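Local coordinates for histone RNA hairpin-binding protein (Drosophila melanogaster, PDB 4TV0), which binds the stem-loop at the end of histone mRNA and takes part in histone pre-mRNA 3' processing, coupling histone mRNA production to the cell cycle, at residues 14-19 with 48-53. The protein carries 2 engineered substitutions. Residues are numbered along the deposited sequence; the frame is centred on the assembly and turned at random.
Sequences RRQKQI and PNKYGK
The guanidinium of Arg15 meets the loop through its edge: Lys50 O lies in its plane and Gly52 O slightly tilted from it, while Phe59 of helix 56-67 adds a cation-pi contact. Both carbonyls belong to a type I beta turn, Asn49 to Gly52, in the RNA-binding domain of the SLBP family, and the contact fastens this turn to helix 9-22. NH1 of Arg15 donates to both, at 2.7 Å to Lys50 O and 2.6 Å to Gly52 O; NH2 adds a weak bond to Gly52 O. Arginine suits the place because a single terminal nitrogen offers two N-H groups, and its chain, extended from CG to NE, spans the gap. A leucine here would probably leave the carbonyls of Lys50 and Gly52 without this shared donor and the turn less firmly held to the helix.

Within the turn, Asn49 forms an Asx turn, its OD1 accepting from Tyr51 N. Tyr51 turns one ring face to Lys50 CG, which sits 4.3 Å above the plane, offset toward the rim. Against the helix, CB of Lys50 packs on CB of Arg15 at 3.9 Å, and the CD1 methyl of Ile19 rests in van der Waals contact against the carbonyl oxygen of Pro48. Arg14 and Lys17, also on this helix, pack on phosphates of the bound RNA. Gln16 has CG anti to its backbone N (chi1 -176°) and bends at chi2, offering a neutral acceptor to the lysine ammonium: Lys50 NZ donates to Gln16 OE1 at 2.9 Å, in the amide plane and on a lone pair.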
ATOM      1  N   ARG A  14      -2.763  -4.653   6.422  1.00 28.03           N
ATOM      2  CA  ARG A  14      -2.411  -5.250   5.142  1.00 27.06           C
ATOM      3  C   ARG A  14      -1.751  -4.196   4.258  1.00 36.59           C
ATOM      4  O   ARG A  14      -0.848  -4.484   3.471  1.00 36.44           O
ATOM      5  CB  ARG A  14      -3.652  -5.790   4.417  1.00 27.81           C
ATOM      6  CG  ARG A  14      -3.412  -6.087   2.923  1.00 27.88           C
ATOM      7  CD  ARG A  14      -4.652  -6.607   2.156  1.00 27.86           C
ATOM      8  NE  ARG A  14      -5.607  -5.544   1.841  1.00 33.03           N
ATOM      9  CZ  ARG A  14      -6.793  -5.403   2.430  1.00 31.75           C
ATOM     10  NH1 ARG A  14      -7.168  -6.280   3.350  1.00 31.98           N
ATOM     11  NH2 ARG A  14      -7.609  -4.397   2.100  1.00 26.53           N
ATOM     12  N   ARG A  15      -2.234  -2.969   4.352  1.00 31.70           N
ATOM     13  CA  ARG A  15      -1.670  -1.933   3.519  1.00 32.28           C
ATOM     14  C   ARG A  15      -0.238  -1.664   3.990  1.00 32.63           C
ATOM     15  O   ARG A  15       0.664  -1.446   3.182  1.00 34.40           O
ATOM     16  CB  ARG A  15      -2.524  -0.672   3.551  1.00 24.77           C
ATOM     17  CG  ARG A  15      -3.812  -0.787   2.760  1.00 23.87           C
ATOM     18  CD  ARG A  15      -4.585   0.534   2.846  1.00 24.86           C
ATOM     19  NE  ARG A  15      -5.826   0.538   2.080  1.00 18.91           N
ATOM     20  CZ  ARG A  15      -6.690   1.548   2.100  1.00 20.54           C
ATOM     21  NH1 ARG A  15      -6.446   2.638   2.828  1.00 24.40           N
ATOM     22  NH2 ARG A  15      -7.791   1.487   1.376  1.00 20.41           N
ATOM     23  N   GLN A  16      -0.028  -1.737   5.296  1.00 32.13           N
ATOM     24  CA  GLN A  16       1.273  -1.452   5.864  1.00 33.71           C
ATOM     25  C   GLN A  16       2.247  -2.544   5.430  1.00 41.93           C
ATOM     26  O   GLN A  16       3.449  -2.314   5.327  1.00 47.52           O
ATOM     27  CB  GLN A  16       1.153  -1.373   7.386  1.00 31.88           C
ATOM     28  CG  GLN A  16       2.425  -0.985   8.111  1.00 41.25           C
ATOM     29  CD  GLN A  16       3.154   0.170   7.443  1.00 49.22           C
ATOM     30  OE1 GLN A  16       2.733   1.333   7.529  1.00 44.90           O
ATOM     31  NE2 GLN A  16       4.260  -0.144   6.771  1.00 45.37           N
ATOM     32  N   LYS A  17       1.707  -3.725   5.145  1.00 35.64           N
ATOM     33  CA  LYS A  17       2.510  -4.898   4.861  1.00 35.98           C
ATOM     34  C   LYS A  17       3.005  -4.795   3.428  1.00 40.35           C
ATOM     35  O   LYS A  17       4.182  -5.000   3.154  1.00 41.40           O
ATOM     36  CB  LYS A  17       1.685  -6.178   5.089  1.00 37.18           C
ATOM     37  CG  LYS A  17       2.467  -7.496   5.154  1.00 32.58           C
ATOM     38  CD  LYS A  17       1.539  -8.707   4.981  1.00 33.76           C
ATOM     39  CE  LYS A  17       2.297  -9.976   4.570  1.00 45.73           C
ATOM     40  NZ  LYS A  17       1.440 -10.938   3.790  1.00 53.72           N
ATOM     41  N   GLN A  18       2.098  -4.462   2.518  1.00 44.55           N
ATOM     42  CA  GLN A  18       2.460  -4.194   1.131  1.00 45.20           C
ATOM     43  C   GLN A  18       3.573  -3.142   1.062  1.00 46.59           C
ATOM     44  O   GLN A  18       4.519  -3.254   0.275  1.00 48.99           O
ATOM     45  CB  GLN A  18       1.247  -3.675   0.362  1.00 40.88           C
ATOM     46  CG  GLN A  18       0.160  -4.685   0.105  1.00 37.01           C
ATOM     47  CD  GLN A  18      -1.140  -4.022  -0.323  1.00 39.37           C
ATOM     48  OE1 GLN A  18      -1.675  -3.160   0.382  1.00 48.27           O
ATOM     49  NE2 GLN A  18      -1.641  -4.403  -1.487  1.00 37.55           N
ATOM     50  N   ILE A  19       3.437  -2.116   1.895  1.00 33.58           N
ATOM     51  CA  ILE A  19       4.421  -1.055   1.989  1.00 32.61           C
ATOM     52  C   ILE A  19       5.743  -1.575   2.514  1.00 38.09           C
ATOM     53  O   ILE A  19       6.777  -1.354   1.895  1.00 38.14           O
ATOM     54  CB  ILE A  19       3.926   0.075   2.889  1.00 31.86           C
ATOM     55  CG1 ILE A  19       2.905   0.918   2.131  1.00 27.55           C
ATOM     56  CG2 ILE A  19       5.083   0.942   3.359  1.00 37.89           C
ATOM     57  CD1 ILE A  19       2.078   1.810   3.046  1.00 26.42           C
ATOM     58  N   PRO A  48       1.861   4.982  -1.770  1.00 52.68           N
ATOM     59  CA  PRO A  48       0.416   5.053  -1.521  1.00 46.90           C
ATOM     60  C   PRO A  48       0.115   5.350  -0.055  1.00 41.25           C
ATOM     61  O   PRO A  48       0.752   4.780   0.820  1.00 43.33           O
ATOM     62  CB  PRO A  48      -0.057   3.646  -1.883  1.00 44.27           C
ATOM     63  CG  PRO A  48       1.129   2.781  -1.574  1.00 47.23           C
ATOM     64  CD  PRO A  48       2.317   3.600  -1.994  1.00 46.16           C
ATOM     65  N   ASN A  49      -0.829   6.246   0.203  1.00 32.12           N
ATOM     66  CA  ASN A  49      -1.201   6.594   1.567  1.00 34.93           C
ATOM     67  C   ASN A  49      -2.158   5.561   2.156  1.00 30.43           C
ATOM     68  O   ASN A  49      -3.266   5.397   1.667  1.00 30.78           O
ATOM     69  CB  ASN A  49      -1.863   7.964   1.579  1.00 43.35           C
ATOM     70  CG  ASN A  49      -2.133   8.466   2.974  1.00 44.52           C
ATOM     71  OD1 ASN A  49      -1.682   7.878   3.959  1.00 40.75           O
ATOM     72  ND2 ASN A  49      -2.849   9.576   3.068  1.00 53.10           N
ATOM     73  N   LYS A  50      -1.727   4.863   3.199  1.00 34.28           N
ATOM     74  CA  LYS A  50      -2.527   3.787   3.780  1.00 34.97           C
ATOM     75  C   LYS A  50      -3.762   4.331   4.495  1.00 39.17           C
ATOM     76  O   LYS A  50      -4.741   3.614   4.702  1.00 37.43           O
ATOM     77  CB  LYS A  50      -1.691   2.923   4.734  1.00 34.63           C
ATOM     78  CG  LYS A  50      -1.298   3.589   6.053  1.00 32.85           C
ATOM     79  CD  LYS A  50      -0.490   2.645   6.965  1.00 24.43           C
ATOM     80  CE  LYS A  50      -0.045   3.378   8.233  1.00 34.47           C
ATOM     81  NZ  LYS A  50       0.688   2.535   9.235  1.00 35.47           N
ATOM     82  N   TYR A  51      -3.723   5.611   4.844  1.00 40.03           N
ATOM     83  CA  TYR A  51      -4.824   6.224   5.570  1.00 35.85           C
ATOM     84  C   TYR A  51      -5.918   6.712   4.643  1.00 34.70           C
ATOM     85  O   TYR A  51      -6.821   7.409   5.067  1.00 37.89           O
ATOM     86  CB  TYR A  51      -4.322   7.388   6.427  1.00 33.53           C
ATOM     87  CG  TYR A  51      -3.573   6.973   7.676  1.00 38.74           C
ATOM     88  CD1 TYR A  51      -4.197   6.213   8.666  1.00 36.76           C
ATOM     89  CD2 TYR A  51      -2.250   7.340   7.873  1.00 33.49           C
ATOM     90  CE1 TYR A  51      -3.524   5.835   9.816  1.00 33.01           C
ATOM     91  CE2 TYR A  51      -1.562   6.967   9.028  1.00 38.61           C
ATOM     92  CZ  TYR A  51      -2.208   6.218  10.003  1.00 37.14           C
ATOM     93  OH  TYR A  51      -1.541   5.843  11.159  1.00 32.80           O
ATOM     94  N   GLY A  52      -5.853   6.352   3.373  1.00 28.18           N
ATOM     95  CA  GLY A  52      -6.812   6.892   2.417  1.00 26.56           C
ATOM     96  C   GLY A  52      -7.976   5.977   2.077  1.00 25.68           C
ATOM     97  O   GLY A  52      -7.856   4.762   2.109  1.00 28.97           O
ATOM     98  N   LYS A  53      -9.116   6.564   1.753  1.00 30.59           N
ATOM     99  CA  LYS A  53     -10.273   5.786   1.367  1.00 28.07           C
ATOM    100  C   LYS A  53     -10.120   5.321  -0.078  1.00 33.80           C
ATOM    101  O   LYS A  53     -10.150   6.131  -1.013  1.00 32.05           O
ATOM    102  CB  LYS A  53     -11.554   6.613   1.519  1.00 38.61           C
ATOM    103  CG  LYS A  53     -11.729   7.291   2.867  1.00 42.60           C
ATOM    104  CD  LYS A  53     -12.091   6.296   3.961  1.00 46.39           C
ATOM    105  CE  LYS A  53     -13.425   5.624   3.676  1.00 44.66           C
ATOM    106  NZ  LYS A  53     -14.038   5.212   4.965  1.00 46.62           N
TER